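Local coordinates for Tb427.07.360- putative uncharacterized metacyclic invariant surface protein from Trypanosoma brucei (Trypanosoma brucei, PDB 5VTL), which is of unknown function but is a metacyclic invariant surface protein, probably part of the parasite's coat, built as an extended bundle of long helices, at residues I20-N34 with Y174-R188. Residues are numbered along the deposited sequence; the frame is centred on the assembly and turned at random.
Sequences IPFGVKVLKALAAAN and YDQLEAAVRRASEAR
The ring of Tyr174 enters helix 20-34 as a knob, lodged in the hole formed by Ile20, Gly23, Val24 and Leu27. Its CE2 corner does most of the touching: CD1 of Ile20 lies 3.6 Å from Tyr174 CE2, and Val24 CG1 meets the same carbon at 3.8 Å. The ring's hydroxyl end reaches the backbone at Gly23, where the missing side chain leaves room for it, with OH 3.9 Å from Gly23 C. Beside the knob, with CG of Leu177 anti to its backbone N (chi1 175°), CD2 is set 3.7 Å from Val24 CG1, while Leu27 CD1 packs against Leu177 CG. Tyr93 of helix 63-102 also touches Leu177, and Val139 touches Ile20. Further along, Leu27 CB packs on Val181 CG2, and beyond it two small methyls meet, Ala31 CB and Ala184 CB, 4.1 Å apart. The CA atoms of Ala31 and Ala184 are 5.7 Å apart, a close approach consistent with such small side chains. The far end is more polar and partly open to solvent, but still closely packed. The Asn34 amide lies over the backbone of Ser185 and crosses the Arg188 chain, its OD1 3.1 Å from Arg188 CD, yet no hydrogen bond spans the two helices; Arg188 NE instead forms a salt bridge with Asp37. The loose side is at Leu30, exposed and barely covered. Near-parallel axes, 8.7 Å apart at 23°, and knobs-into-holes packing at Tyr174 are characteristic of the long helical bundle formed here by helices 4-58, 63-102 and 157-209.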
loop_
_atom_site.group_PDB
_atom_site.type_symbol
_atom_site.label_atom_id
_atom_site.label_comp_id
_atom_site.label_asym_id
_atom_site.label_seq_id
_atom_site.Cartn_x
_atom_site.Cartn_y
_atom_site.Cartn_z
ATOM N N ILE A 20 -3.455 10.095 -7.254
ATOM C CA ILE A 20 -3.869 9.418 -6.015
ATOM C C ILE A 20 -4.990 8.386 -6.225
ATOM O O ILE A 20 -4.897 7.273 -5.724
ATOM C CB ILE A 20 -4.295 10.440 -4.916
ATOM C CG1 ILE A 20 -3.088 11.256 -4.406
ATOM C CG2 ILE A 20 -5.017 9.758 -3.741
ATOM C CD1 ILE A 20 -2.169 10.561 -3.487
ATOM N N PRO A 21 -6.050 8.748 -6.972
ATOM C CA PRO A 21 -7.113 7.752 -7.197
ATOM C C PRO A 21 -6.585 6.495 -7.845
ATOM O O PRO A 21 -7.027 5.402 -7.498
ATOM C CB PRO A 21 -8.100 8.464 -8.137
ATOM C CG PRO A 21 -7.799 9.900 -8.041
ATOM C CD PRO A 21 -6.386 10.068 -7.526
ATOM N N PHE A 22 -5.636 6.631 -8.763
ATOM C CA PHE A 22 -5.083 5.464 -9.435
ATOM C C PHE A 22 -4.218 4.647 -8.469
ATOM O O PHE A 22 -4.305 3.420 -8.427
ATOM C CB PHE A 22 -4.275 5.872 -10.662
ATOM C CG PHE A 22 -5.084 6.587 -11.700
ATOM C CD1 PHE A 22 -5.807 5.880 -12.649
ATOM C CD2 PHE A 22 -5.119 7.965 -11.734
ATOM C CE1 PHE A 22 -6.544 6.522 -13.600
ATOM C CE2 PHE A 22 -5.862 8.618 -12.693
ATOM C CZ PHE A 22 -6.576 7.888 -13.629
ATOM N N GLY A 23 -3.387 5.319 -7.684
ATOM C CA GLY A 23 -2.505 4.606 -6.793
ATOM C C GLY A 23 -3.268 3.809 -5.751
ATOM O O GLY A 23 -2.888 2.692 -5.423
ATOM N N VAL A 24 -4.326 4.383 -5.205
ATOM C CA VAL A 24 -5.049 3.710 -4.131
ATOM C C VAL A 24 -5.725 2.452 -4.645
ATOM O O VAL A 24 -5.879 1.478 -3.905
ATOM C CB VAL A 24 -6.110 4.612 -3.418
ATOM C CG1 VAL A 24 -5.446 5.791 -2.714
ATOM C CG2 VAL A 24 -7.198 5.058 -4.378
ATOM N N LYS A 25 -6.120 2.460 -5.910
ATOM C CA LYS A 25 -6.745 1.268 -6.502
ATOM C C LYS A 25 -5.761 0.102 -6.544
ATOM O O LYS A 25 -6.130 -1.051 -6.278
ATOM C CB LYS A 25 -7.282 1.551 -7.912
ATOM C CG LYS A 25 -8.513 2.439 -7.917
ATOM C CD LYS A 25 -9.134 2.526 -9.307
ATOM C CE LYS A 25 -10.180 3.644 -9.412
ATOM N NZ LYS A 25 -11.399 3.395 -8.597
ATOM N N VAL A 26 -4.511 0.405 -6.862
ATOM C CA VAL A 26 -3.485 -0.616 -6.941
ATOM C C VAL A 26 -3.210 -1.184 -5.549
ATOM O O VAL A 26 -3.005 -2.387 -5.392
ATOM C CB VAL A 26 -2.196 -0.055 -7.569
ATOM C CG1 VAL A 26 -1.042 -1.089 -7.515
ATOM C CG2 VAL A 26 -2.477 0.372 -9.010
ATOM N N LEU A 27 -3.208 -0.321 -4.549
ATOM C CA LEU A 27 -2.920 -0.755 -3.187
ATOM C C LEU A 27 -4.024 -1.631 -2.639
ATOM O O LEU A 27 -3.764 -2.634 -1.977
ATOM C CB LEU A 27 -2.732 0.453 -2.284
ATOM C CG LEU A 27 -1.491 1.298 -2.537
ATOM C CD1 LEU A 27 -1.358 2.420 -1.507
ATOM C CD2 LEU A 27 -0.227 0.446 -2.519
ATOM N N LYS A 28 -5.263 -1.245 -2.909
ATOM C CA LYS A 28 -6.412 -2.039 -2.468
ATOM C C LYS A 28 -6.345 -3.439 -3.078
ATOM O O LYS A 28 -6.603 -4.451 -2.404
ATOM C CB LYS A 28 -7.715 -1.363 -2.873
ATOM C CG LYS A 28 -8.063 -0.098 -2.099
ATOM C CD LYS A 28 -9.441 0.427 -2.521
ATOM C CE LYS A 28 -10.525 -0.603 -2.253
ATOM N NZ LYS A 28 -11.863 0.019 -2.024
ATOM N N ALA A 29 -5.993 -3.509 -4.354
ATOM C CA ALA A 29 -5.890 -4.799 -5.026
ATOM C C ALA A 29 -4.754 -5.651 -4.460
ATOM O O ALA A 29 -4.919 -6.860 -4.344
ATOM C CB ALA A 29 -5.719 -4.620 -6.509
ATOM N N LEU A 30 -3.613 -5.033 -4.139
ATOM C CA LEU A 30 -2.484 -5.739 -3.534
ATOM C C LEU A 30 -2.945 -6.358 -2.227
ATOM O O LEU A 30 -2.720 -7.527 -1.976
ATOM C CB LEU A 30 -1.314 -4.785 -3.243
ATOM C CG LEU A 30 -0.381 -4.417 -4.395
ATOM C CD1 LEU A 30 0.618 -3.333 -3.984
ATOM C CD2 LEU A 30 0.360 -5.644 -4.881
ATOM N N ALA A 31 -3.602 -5.563 -1.396
ATOM C CA ALA A 31 -4.045 -6.047 -0.093
ATOM C C ALA A 31 -5.070 -7.156 -0.211
ATOM O O ALA A 31 -5.022 -8.107 0.546
ATOM C CB ALA A 31 -4.591 -4.905 0.744
ATOM N N ALA A 32 -6.016 -7.030 -1.142
ATOM C CA ALA A 32 -6.998 -8.091 -1.369
ATOM C C ALA A 32 -6.335 -9.392 -1.808
ATOM O O ALA A 32 -6.729 -10.483 -1.356
ATOM C CB ALA A 32 -8.022 -7.663 -2.410
ATOM N N ALA A 33 -5.334 -9.288 -2.675
ATOM C CA ALA A 33 -4.617 -10.473 -3.141
ATOM C C ALA A 33 -3.883 -11.118 -1.980
ATOM O O ALA A 33 -3.772 -12.349 -1.899
ATOM C CB ALA A 33 -3.641 -10.116 -4.254
ATOM N N ASN A 34 -3.357 -10.289 -1.088
ATOM C CA ASN A 34 -2.632 -10.818 0.078
ATOM C C ASN A 34 -3.542 -11.626 0.992
ATOM O O ASN A 34 -3.127 -12.651 1.536
ATOM C CB ASN A 34 -1.939 -9.699 0.845
ATOM C CG ASN A 34 -0.631 -9.265 0.196
ATOM O OD1 ASN A 34 0.048 -10.061 -0.457
ATOM N ND2 ASN A 34 -0.247 -8.021 0.423
ATOM N N TYR A 174 -2.209 8.875 3.812
ATOM C CA TYR A 174 -1.529 8.040 2.845
ATOM C C TYR A 174 -0.504 7.181 3.584
ATOM O O TYR A 174 -0.327 6.002 3.270
ATOM C CB TYR A 174 -0.900 8.861 1.697
ATOM C CG TYR A 174 -0.999 8.080 0.396
ATOM C CD1 TYR A 174 -0.012 7.173 0.036
ATOM C CD2 TYR A 174 -2.096 8.209 -0.434
ATOM C CE1 TYR A 174 -0.104 6.445 -1.123
ATOM C CE2 TYR A 174 -2.206 7.482 -1.598
ATOM C CZ TYR A 174 -1.209 6.597 -1.939
ATOM O OH TYR A 174 -1.314 5.846 -3.070
ATOM N N ASP A 175 0.134 7.737 4.601
ATOM C CA ASP A 175 1.038 6.938 5.411
ATOM C C ASP A 175 0.292 5.756 6.055
ATOM O O ASP A 175 0.807 4.637 6.122
ATOM C CB ASP A 175 1.690 7.767 6.514
ATOM C CG ASP A 175 2.892 8.570 6.047
ATOM O OD1 ASP A 175 3.491 8.288 4.976
ATOM O OD2 ASP A 175 3.234 9.511 6.784
ATOM N N GLN A 176 -0.910 6.011 6.565
ATOM C CA GLN A 176 -1.695 4.962 7.213
ATOM C C GLN A 176 -2.071 3.891 6.212
ATOM O O GLN A 176 -2.056 2.700 6.514
ATOM C CB GLN A 176 -2.949 5.551 7.842
ATOM C CG GLN A 176 -2.662 6.339 9.060
ATOM C CD GLN A 176 -2.830 5.515 10.303
ATOM O OE1 GLN A 176 -2.528 4.321 10.313
ATOM N NE2 GLN A 176 -3.327 6.137 11.367
ATOM N N LEU A 177 -2.390 4.333 5.004
ATOM C CA LEU A 177 -2.710 3.425 3.916
ATOM C C LEU A 177 -1.522 2.516 3.607
ATOM O O LEU A 177 -1.667 1.307 3.536
ATOM C CB LEU A 177 -3.129 4.227 2.672
ATOM C CG LEU A 177 -3.400 3.430 1.388
ATOM C CD1 LEU A 177 -4.386 2.294 1.618
ATOM C CD2 LEU A 177 -3.921 4.378 0.293
ATOM N N GLU A 178 -0.338 3.090 3.451
ATOM C CA GLU A 178 0.829 2.300 3.114
ATOM C C GLU A 178 1.162 1.308 4.232
ATOM O O GLU A 178 1.582 0.177 3.968
ATOM C CB GLU A 178 2.037 3.204 2.823
ATOM C CG GLU A 178 1.865 4.076 1.574
ATOM C CD GLU A 178 3.160 4.704 1.064
ATOM O OE1 GLU A 178 4.174 4.826 1.809
ATOM O OE2 GLU A 178 3.156 5.059 -0.130
ATOM N N ALA A 179 0.976 1.734 5.471
ATOM C CA ALA A 179 1.296 0.900 6.627
ATOM C C ALA A 179 0.346 -0.288 6.704
ATOM O O ALA A 179 0.755 -1.398 7.052
ATOM C CB ALA A 179 1.241 1.723 7.916
ATOM N N ALA A 180 -0.905 -0.055 6.347
ATOM C CA ALA A 180 -1.922 -1.097 6.350
ATOM C C ALA A 180 -1.638 -2.113 5.269
ATOM O O ALA A 180 -1.754 -3.327 5.481
ATOM C CB ALA A 180 -3.307 -0.493 6.167
ATOM N N VAL A 181 -1.261 -1.611 4.097
ATOM C CA VAL A 181 -0.839 -2.474 3.004
ATOM C C VAL A 181 0.346 -3.364 3.417
ATOM O O VAL A 181 0.381 -4.557 3.097
ATOM C CB VAL A 181 -0.480 -1.622 1.751
ATOM C CG1 VAL A 181 0.235 -2.449 0.671
ATOM C CG2 VAL A 181 -1.749 -1.006 1.189
ATOM N N ARG A 182 1.326 -2.775 4.088
ATOM C CA ARG A 182 2.457 -3.533 4.595
ATOM C C ARG A 182 1.996 -4.613 5.601
ATOM O O ARG A 182 2.502 -5.743 5.593
ATOM C CB ARG A 182 3.435 -2.569 5.238
ATOM C CG ARG A 182 4.725 -3.179 5.747
ATOM C CD ARG A 182 5.560 -2.080 6.432
ATOM N NE ARG A 182 5.286 -0.747 5.857
ATOM C CZ ARG A 182 4.996 0.362 6.550
ATOM N NH1 ARG A 182 4.754 1.510 5.905
ATOM N NH2 ARG A 182 4.945 0.344 7.881
ATOM N N ARG A 183 1.030 -4.278 6.447
ATOM C CA ARG A 183 0.530 -5.239 7.436
ATOM C C ARG A 183 -0.136 -6.427 6.770
ATOM O O ARG A 183 0.023 -7.576 7.211
ATOM C CB ARG A 183 -0.437 -4.568 8.418
ATOM C CG ARG A 183 0.270 -3.678 9.403
ATOM C CD ARG A 183 -0.609 -3.302 10.576
ATOM N NE ARG A 183 -1.868 -2.648 10.220
ATOM C CZ ARG A 183 -2.028 -1.335 10.050
ATOM N NH1 ARG A 183 -3.231 -0.855 9.759
ATOM N NH2 ARG A 183 -0.991 -0.504 10.152
ATOM N N ALA A 184 -0.857 -6.156 5.683
ATOM C CA ALA A 184 -1.502 -7.205 4.902
ATOM C C ALA A 184 -0.466 -8.138 4.269
ATOM O O ALA A 184 -0.628 -9.361 4.281
ATOM C CB ALA A 184 -2.385 -6.588 3.818
ATOM N N SER A 185 0.592 -7.557 3.721
ATOM C CA SER A 185 1.657 -8.318 3.089
ATOM C C SER A 185 2.391 -9.162 4.128
ATOM O O SER A 185 2.713 -10.339 3.904
ATOM C CB SER A 185 2.649 -7.364 2.428
ATOM O OG SER A 185 3.744 -8.091 1.913
ATOM N N GLU A 186 2.656 -8.566 5.284
ATOM C CA GLU A 186 3.398 -9.290 6.322
ATOM C C GLU A 186 2.582 -10.480 6.850
ATOM O O GLU A 186 3.139 -11.555 7.105
ATOM C CB GLU A 186 3.818 -8.344 7.443
ATOM C CG GLU A 186 4.965 -7.420 7.033
ATOM C CD GLU A 186 5.180 -6.246 7.968
ATOM O OE1 GLU A 186 4.347 -6.034 8.881
ATOM O OE2 GLU A 186 6.184 -5.516 7.765
ATOM N N ALA A 187 1.269 -10.284 6.991
ATOM C CA ALA A 187 0.353 -11.335 7.416
ATOM C C ALA A 187 0.333 -12.488 6.422
ATOM O O ALA A 187 0.333 -13.658 6.794
ATOM C CB ALA A 187 -1.050 -10.775 7.595
ATOM N N ARG A 188 0.329 -12.163 5.144
ATOM C CA ARG A 188 0.397 -13.192 4.130
ATOM C C ARG A 188 1.709 -13.990 4.204
ATOM O O ARG A 188 1.715 -15.206 4.093
ATOM C CB ARG A 188 0.257 -12.563 2.747
ATOM C CG ARG A 188 0.425 -13.580 1.592
ATOM C CD ARG A 188 1.026 -12.935 0.359
ATOM N NE ARG A 188 1.589 -13.938 -0.545
ATOM C CZ ARG A 188 2.889 -14.157 -0.748
ATOM N NH1 ARG A 188 3.254 -15.108 -1.601
ATOM N NH2 ARG A 188 3.825 -13.435 -0.129
#